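Local atomic coordinates of uncharacterized protein (Actinomyces odontolyticus, PDB entry 4MJG), a protein that is of unknown function but belongs to the DUF4853 family and is probably made as a lipoprotein. Residues Cys55-Gly58 against Asp59-Gly62; Gln100-Arg103 against Asp104-Gly108; Leu151-Val154 against Glu155-Phe158. One frame throughout, in Å; residues are numbered along the deposited sequence.

Contact 1: residues Cys55-Gly58 against Asp59-Gly62; sequences CGTG and DTQG
Cys-55 and Gly-62 face each other as an antiparallel hydrogen-bonded pair, the rung at which two strands part into a six-residue hairpin loop. Gly-62 N meets Cys-55 O at 3.0 Å with an almost straight bond (166° at the hydrogen), and Cys-55 N returns to Gly-62 O at 3.2 Å. The sulfur of Cys-55 lies over the Gly-62 carbonyl carbon. Both residues are buried, and a disulfide ties this end of the loop covalently to Cys-136.

Beyond it the backbone folds over itself through two carbonyls, each gripped by one later residue. Thr-57 O accepts from Thr-60 OG1 at 2.7 Å, only 17° off the carbonyl plane, while Thr-60 N reaches the same oxygen at 3.3 Å. The hydroxyl can do this because chi1 of 62° sets OG1 between the backbone N and the carbonyl carbon. Gly-58 O is gripped from the next position: Gln-61 NE2 donates to it at 2.7 Å, nearly within its own amide plane, and the backbone N of Gln-61 adds a weak bond. The extended Gln-61 chain thus lies across the loop, its CG beside Gly-56 O. Gly-56 and Gly-58 both have positive phi, a conformation that suits glycine, and at Gly-56 a CB would also run into Thr-60 O.

The outer side is looser. Thr-57 and Asp-59 are exposed to solvent, and their CB atoms point away from the other half of the loop. The hairpin joins strands 44-55 and 62-73, neighbours within the antiparallel sheet, and its tip rests on loops through Thr-60 on Phe-12 and Gln-61 on Leu-143.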
loop_
_atom_site.group_PDB
_atom_site.type_symbol
_atom_site.label_atom_id
_atom_site.label_comp_id
_atom_site.label_asym_id
_atom_site.label_seq_id
_atom_site.Cartn_x
_atom_site.Cartn_y
_atom_site.Cartn_z
ATOM N N CYS A 55 -12.844 8.014 -9.291
ATOM C CA CYS A 55 -13.079 8.825 -8.095
ATOM C C CYS A 55 -13.434 10.254 -8.475
ATOM O O CYS A 55 -13.405 10.626 -9.651
ATOM C CB CYS A 55 -11.851 8.835 -7.173
ATOM S SG CYS A 55 -10.319 9.331 -7.985
ATOM N N GLY A 56 -13.777 11.045 -7.464
ATOM C CA GLY A 56 -14.089 12.447 -7.656
ATOM C C GLY A 56 -15.454 12.642 -8.273
ATOM O O GLY A 56 -16.115 11.685 -8.688
ATOM N N THR A 57 -15.867 13.901 -8.335
ATOM C CA THR A 57 -17.172 14.263 -8.867
ATOM C C THR A 57 -17.055 15.582 -9.630
ATOM O O THR A 57 -16.269 16.449 -9.253
ATOM C CB THR A 57 -18.222 14.354 -7.732
ATOM O OG1 THR A 57 -19.463 14.850 -8.248
ATOM C CG2 THR A 57 -17.741 15.261 -6.595
ATOM N N GLY A 58 -17.825 15.720 -10.706
ATOM C CA GLY A 58 -17.819 16.942 -11.508
ATOM C C GLY A 58 -16.506 17.135 -12.245
ATOM O O GLY A 58 -16.002 16.207 -12.883
ATOM N N ASP A 59 -15.949 18.340 -12.155
ATOM C CA ASP A 59 -14.678 18.654 -12.815
ATOM C C ASP A 59 -13.452 18.199 -12.008
ATOM O O ASP A 59 -12.320 18.383 -12.453
ATOM C CB ASP A 59 -14.585 20.152 -13.160
ATOM C CG ASP A 59 -14.702 21.057 -11.938
ATOM O OD1 ASP A 59 -14.141 20.722 -10.870
ATOM O OD2 ASP A 59 -15.357 22.116 -12.053
ATOM N N THR A 60 -13.675 17.622 -10.828
ATOM C CA THR A 60 -12.598 16.997 -10.055
ATOM C C THR A 60 -12.624 15.467 -10.189
ATOM O O THR A 60 -12.065 14.759 -9.348
ATOM C CB THR A 60 -12.669 17.375 -8.556
ATOM O OG1 THR A 60 -13.904 16.908 -7.994
ATOM C CG2 THR A 60 -12.562 18.876 -8.370
ATOM N N GLN A 61 -13.273 14.964 -11.241
ATOM C CA GLN A 61 -13.278 13.529 -11.532
ATOM C C GLN A 61 -11.897 13.083 -11.966
ATOM O O GLN A 61 -11.185 13.820 -12.653
ATOM C CB GLN A 61 -14.269 13.182 -12.644
ATOM C CG GLN A 61 -15.691 12.952 -12.179
ATOM C CD GLN A 61 -16.654 12.817 -13.345
ATOM O OE1 GLN A 61 -17.146 11.726 -13.634
ATOM N NE2 GLN A 61 -16.916 13.928 -14.029
ATOM N N GLY A 62 -11.530 11.864 -11.584
ATOM C CA GLY A 62 -10.239 11.317 -11.956
ATOM C C GLY A 62 -10.110 9.846 -11.626
ATOM O O GLY A 62 -11.068 9.082 -11.756
#

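Contact 2: residues Gln100-Arg103 against Asp104-Gly108; sequences QIDR and DATRG
A type I beta turn from Asp-102 to Ala-105 heads the hairpin between strands 92-97 and 107-113, closed by Ala-105 N donating to Asp-102 O at 3.3 Å. One residue on, Asp-102 N donates to Thr-106 O at 3.0 Å. This pair of bonds, with Ala-105 at a positive phi of 64°, marks a 3:5 hairpin, a type I turn followed by a G1 beta bulge.

Asp-102 bends back into the turn, and its OD1 accepts twice from Thr-106. Thr-106 OG1 comes from above the carboxylate plane at 2.7 Å, whereas Thr-106 N arrives nearly along the C-O axis at 3.2 Å. Asp-104 N adds a weak bond to the same oxygen. A valine in place of Thr-106 has no hydroxyl to offer OD1, and the Asp-102 carboxylate, left with the backbone N-H donors, would probably be freer to turn. The carboxylates of Asp-102 and Asp-104 stand almost perpendicular, their planes 86° apart.

Towards the strand, Ile-101 and Arg-107 cross at about a right angle, CG1 of Ile-101 lying 3.9 Å from CB of Arg-107. The extended Arg-107 chain carries its NE to Asp-98 O.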
loop_
_atom_site.group_PDB
_atom_site.type_symbol
_atom_site.label_atom_id
_atom_site.label_comp_id
_atom_site.label_asym_id
_atom_site.label_seq_id
_atom_site.Cartn_x
_atom_site.Cartn_y
_atom_site.Cartn_z
ATOM N N GLN A 100 -9.225 2.466 18.382
ATOM C CA GLN A 100 -9.742 1.192 18.887
ATOM C C GLN A 100 -9.680 0.091 17.830
ATOM O O GLN A 100 -9.623 0.380 16.640
ATOM C CB GLN A 100 -11.183 1.389 19.351
ATOM C CG GLN A 100 -11.802 0.198 20.063
ATOM C CD GLN A 100 -13.130 0.535 20.709
ATOM O OE1 GLN A 100 -13.656 1.637 20.540
ATOM N NE2 GLN A 100 -13.684 -0.415 21.453
ATOM N N ILE A 101 -9.668 -1.167 18.276
ATOM C CA ILE A 101 -9.775 -2.316 17.369
ATOM C C ILE A 101 -11.223 -2.420 16.892
ATOM O O ILE A 101 -12.147 -2.359 17.704
ATOM C CB ILE A 101 -9.360 -3.642 18.051
ATOM C CG1 ILE A 101 -7.921 -3.548 18.573
ATOM C CG2 ILE A 101 -9.502 -4.803 17.081
ATOM C CD1 ILE A 101 -7.166 -4.864 18.667
ATOM N N ASP A 102 -11.421 -2.588 15.584
ATOM C CA ASP A 102 -12.774 -2.646 15.007
ATOM C C ASP A 102 -13.415 -4.037 15.183
ATOM O O ASP A 102 -12.890 -4.875 15.923
ATOM C CB ASP A 102 -12.757 -2.199 13.536
ATOM C CG ASP A 102 -12.401 -3.323 12.577
ATOM O OD1 ASP A 102 -11.512 -4.140 12.898
ATOM O OD2 ASP A 102 -13.019 -3.386 11.493
ATOM N N ARG A 103 -14.544 -4.275 14.512
ATOM C CA ARG A 103 -15.321 -5.514 14.698
ATOM C C ARG A 103 -14.522 -6.765 14.334
ATOM O O ARG A 103 -14.688 -7.815 14.952
ATOM C CB ARG A 103 -16.605 -5.502 13.854
ATOM C CG ARG A 103 -17.380 -4.208 13.847
ATOM C CD ARG A 103 -18.793 -4.414 13.329
ATOM N NE ARG A 103 -19.559 -5.333 14.173
ATOM C CZ ARG A 103 -20.044 -5.043 15.382
ATOM N NH1 ARG A 103 -19.863 -3.841 15.925
ATOM N NH2 ARG A 103 -20.718 -5.967 16.063
ATOM N N ASP A 104 -13.652 -6.632 13.332
ATOM C CA ASP A 104 -12.923 -7.767 12.745
ATOM C C ASP A 104 -11.661 -8.166 13.512
ATOM O O ASP A 104 -10.893 -8.999 13.032
ATOM C CB ASP A 104 -12.507 -7.438 11.302
ATOM C CG ASP A 104 -13.646 -6.880 10.471
ATOM O OD1 ASP A 104 -14.788 -7.378 10.600
ATOM O OD2 ASP A 104 -13.392 -5.942 9.684
ATOM N N ALA A 105 -11.442 -7.566 14.681
ATOM C CA ALA A 105 -10.205 -7.741 15.440
ATOM C C ALA A 105 -8.980 -7.185 14.695
ATOM O O ALA A 105 -7.879 -7.722 14.813
ATOM C CB ALA A 105 -9.997 -9.204 15.815
ATOM N N THR A 106 -9.175 -6.102 13.945
ATOM C CA THR A 106 -8.071 -5.445 13.246
ATOM C C THR A 106 -7.921 -4.006 13.717
ATOM O O THR A 106 -8.913 -3.345 14.023
ATOM C CB THR A 106 -8.265 -5.439 11.714
ATOM O OG1 THR A 106 -9.355 -4.574 11.371
ATOM C CG2 THR A 106 -8.535 -6.847 11.182
ATOM N N ARG A 107 -6.678 -3.531 13.784
ATOM C CA ARG A 107 -6.390 -2.149 14.178
ATOM C C ARG A 107 -5.409 -1.550 13.206
ATOM O O ARG A 107 -4.375 -2.155 12.916
ATOM C CB ARG A 107 -5.800 -2.089 15.583
ATOM C CG ARG A 107 -5.846 -0.705 16.206
ATOM C CD ARG A 107 -5.290 -0.723 17.620
ATOM N NE ARG A 107 -5.293 0.601 18.224
ATOM C CZ ARG A 107 -4.791 0.880 19.422
ATOM N NH1 ARG A 107 -4.230 -0.075 20.162
ATOM N NH2 ARG A 107 -4.842 2.123 19.880
ATOM N N GLY A 108 -5.725 -0.354 12.723
ATOM C CA GLY A 108 -4.963 0.258 11.649
ATOM C C GLY A 108 -4.047 1.388 12.076
ATOM O O GLY A 108 -4.343 2.121 13.022
#

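Contact 3: residues Leu151-Val154 against Glu155-Phe158; sequences LPSV and EEAF
Ser-153 and Glu-156 meet at the start of the short helix 154-157, where Ser-153 is the N-cap. The capping bond runs from Glu-156 N to Ser-153 OG, long and weak at 3.4 Å. With chi1 at 59° the serine OG stays folded close over its own backbone, where the amide of Glu-156 can find it.

Backbone bonds carry the rest of the polar contact. Ser-153 O takes Ala-157 N at 3.0 Å and receives a further weak bond from Glu-156 N. Val-154 O accepts from Phe-158 N at 3.3 Å, and with Phe-158 the chain leaves helical geometry. The helix is therefore little more than a single turn.

Side-chain packing falls into two groups. On the loop side the extended Glu-156 chain runs back along the N-cap: its CG and CD lie beside Ser-153 OG, and OE1 reaches Pro-152 CB at 3.5 Å. Pro-152 itself is buried, resting on Leu-26 of helix 26-31, and its carbonyl oxygen is hydrogen-bonded to the hydroxyl of Tyr-68. Ala-157, its CB pointing back toward residues 151-154, touches both Tyr-68 and Ser-30, so the turn bridges strand 62-73 and helix 26-31.

Across the turn, Val-154 and Phe-158 pack together beside Leu-179 of strand 176-181. The Val-154 carbonyl oxygen sits in the plane of the phenyl ring at its edge. One methyl of the valine, CG2, held anti to the backbone N, touches ring carbon CD1 of Phe-158 at 3.7 Å.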
loop_
_atom_site.group_PDB
_atom_site.type_symbol
_atom_site.label_atom_id
_atom_site.label_comp_id
_atom_site.label_asym_id
_atom_site.label_seq_id
_atom_site.Cartn_x
_atom_site.Cartn_y
_atom_site.Cartn_z
ATOM N N LEU A 151 -0.236 -1.298 -14.928
ATOM C CA LEU A 151 0.236 -1.268 -13.548
ATOM C C LEU A 151 1.565 -2.001 -13.438
ATOM O O LEU A 151 1.845 -2.901 -14.223
ATOM C CB LEU A 151 -0.797 -1.923 -12.641
ATOM C CG LEU A 151 -2.092 -1.124 -12.486
ATOM C CD1 LEU A 151 -3.240 -2.019 -12.058
ATOM C CD2 LEU A 151 -1.891 0.018 -11.505
ATOM N N PRO A 152 2.396 -1.616 -12.460
ATOM C CA PRO A 152 3.735 -2.180 -12.415
ATOM C C PRO A 152 3.718 -3.628 -11.976
ATOM O O PRO A 152 2.901 -4.011 -11.137
ATOM C CB PRO A 152 4.442 -1.315 -11.370
ATOM C CG PRO A 152 3.358 -0.877 -10.458
ATOM C CD PRO A 152 2.106 -0.776 -11.283
ATOM N N SER A 153 4.615 -4.424 -12.553
ATOM C CA SER A 153 4.859 -5.780 -12.084
ATOM C C SER A 153 5.356 -5.709 -10.649
ATOM O O SER A 153 5.871 -4.680 -10.207
ATOM C CB SER A 153 5.912 -6.467 -12.952
ATOM O OG SER A 153 7.127 -5.735 -12.931
ATOM N N VAL A 154 5.221 -6.808 -9.925
ATOM C CA VAL A 154 5.715 -6.867 -8.559
ATOM C C VAL A 154 7.242 -6.699 -8.508
ATOM O O VAL A 154 7.792 -6.309 -7.479
ATOM C CB VAL A 154 5.279 -8.171 -7.866
ATOM C CG1 VAL A 154 6.072 -9.356 -8.397
ATOM C CG2 VAL A 154 5.422 -8.045 -6.358
ATOM N N GLU A 155 7.916 -6.991 -9.619
ATOM C CA GLU A 155 9.347 -6.717 -9.755
ATOM C C GLU A 155 9.595 -5.222 -9.584
ATOM O O GLU A 155 10.458 -4.809 -8.802
ATOM C CB GLU A 155 9.876 -7.150 -11.135
ATOM C CG GLU A 155 9.506 -8.558 -11.590
ATOM C CD GLU A 155 9.951 -9.641 -10.624
ATOM O OE1 GLU A 155 11.043 -9.516 -10.024
ATOM O OE2 GLU A 155 9.209 -10.633 -10.480
ATOM N N GLU A 156 8.826 -4.424 -10.324
ATOM C CA GLU A 156 8.990 -2.970 -10.364
ATOM C C GLU A 156 8.493 -2.285 -9.097
ATOM O O GLU A 156 9.070 -1.285 -8.668
ATOM C CB GLU A 156 8.250 -2.390 -11.572
ATOM C CG GLU A 156 8.817 -2.835 -12.913
ATOM C CD GLU A 156 7.828 -2.706 -14.057
ATOM O OE1 GLU A 156 6.797 -2.016 -13.898
ATOM O OE2 GLU A 156 8.087 -3.299 -15.123
ATOM N N ALA A 157 7.424 -2.816 -8.511
ATOM C CA ALA A 157 6.847 -2.244 -7.293
ATOM C C ALA A 157 7.753 -2.414 -6.071
ATOM O O ALA A 157 7.740 -1.584 -5.168
ATOM C CB ALA A 157 5.482 -2.858 -7.023
ATOM N N PHE A 158 8.548 -3.482 -6.059
ATOM C CA PHE A 158 9.430 -3.798 -4.934
ATOM C C PHE A 158 10.855 -4.042 -5.442
ATOM O O PHE A 158 11.324 -5.183 -5.446
ATOM C CB PHE A 158 8.909 -5.041 -4.196
ATOM C CG PHE A 158 7.527 -4.880 -3.624
ATOM C CD1 PHE A 158 6.404 -5.118 -4.406
ATOM C CD2 PHE A 158 7.347 -4.496 -2.305
ATOM C CE1 PHE A 158 5.126 -4.972 -3.885
ATOM C CE2 PHE A 158 6.068 -4.351 -1.778
ATOM C CZ PHE A 158 4.957 -4.587 -2.569
#

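How the contacts relate
The three contacts follow one another along the chain and never touch. Contacts 1 and 2 both close hairpins of the one antiparallel sheet: contact 1 joins two interior strands, 44-55 and 62-73, contact 2 joins outermost strand 92-97 to 107-113, and their centres are about 31 Å apart. Contact 3 caps a short helix lying against strands 62-73, 161-166 and 176-181. Strand 62-73 thus begins at contact 1 and runs on to touch contact 3, although their nearest atoms are about 13 Å apart. Contacts 2 and 3 lie on opposite sides of the chain's centre, with centres about 29 Å apart. The sheet is thus turned locally at two separate places, while the helical turn packs on it at a third.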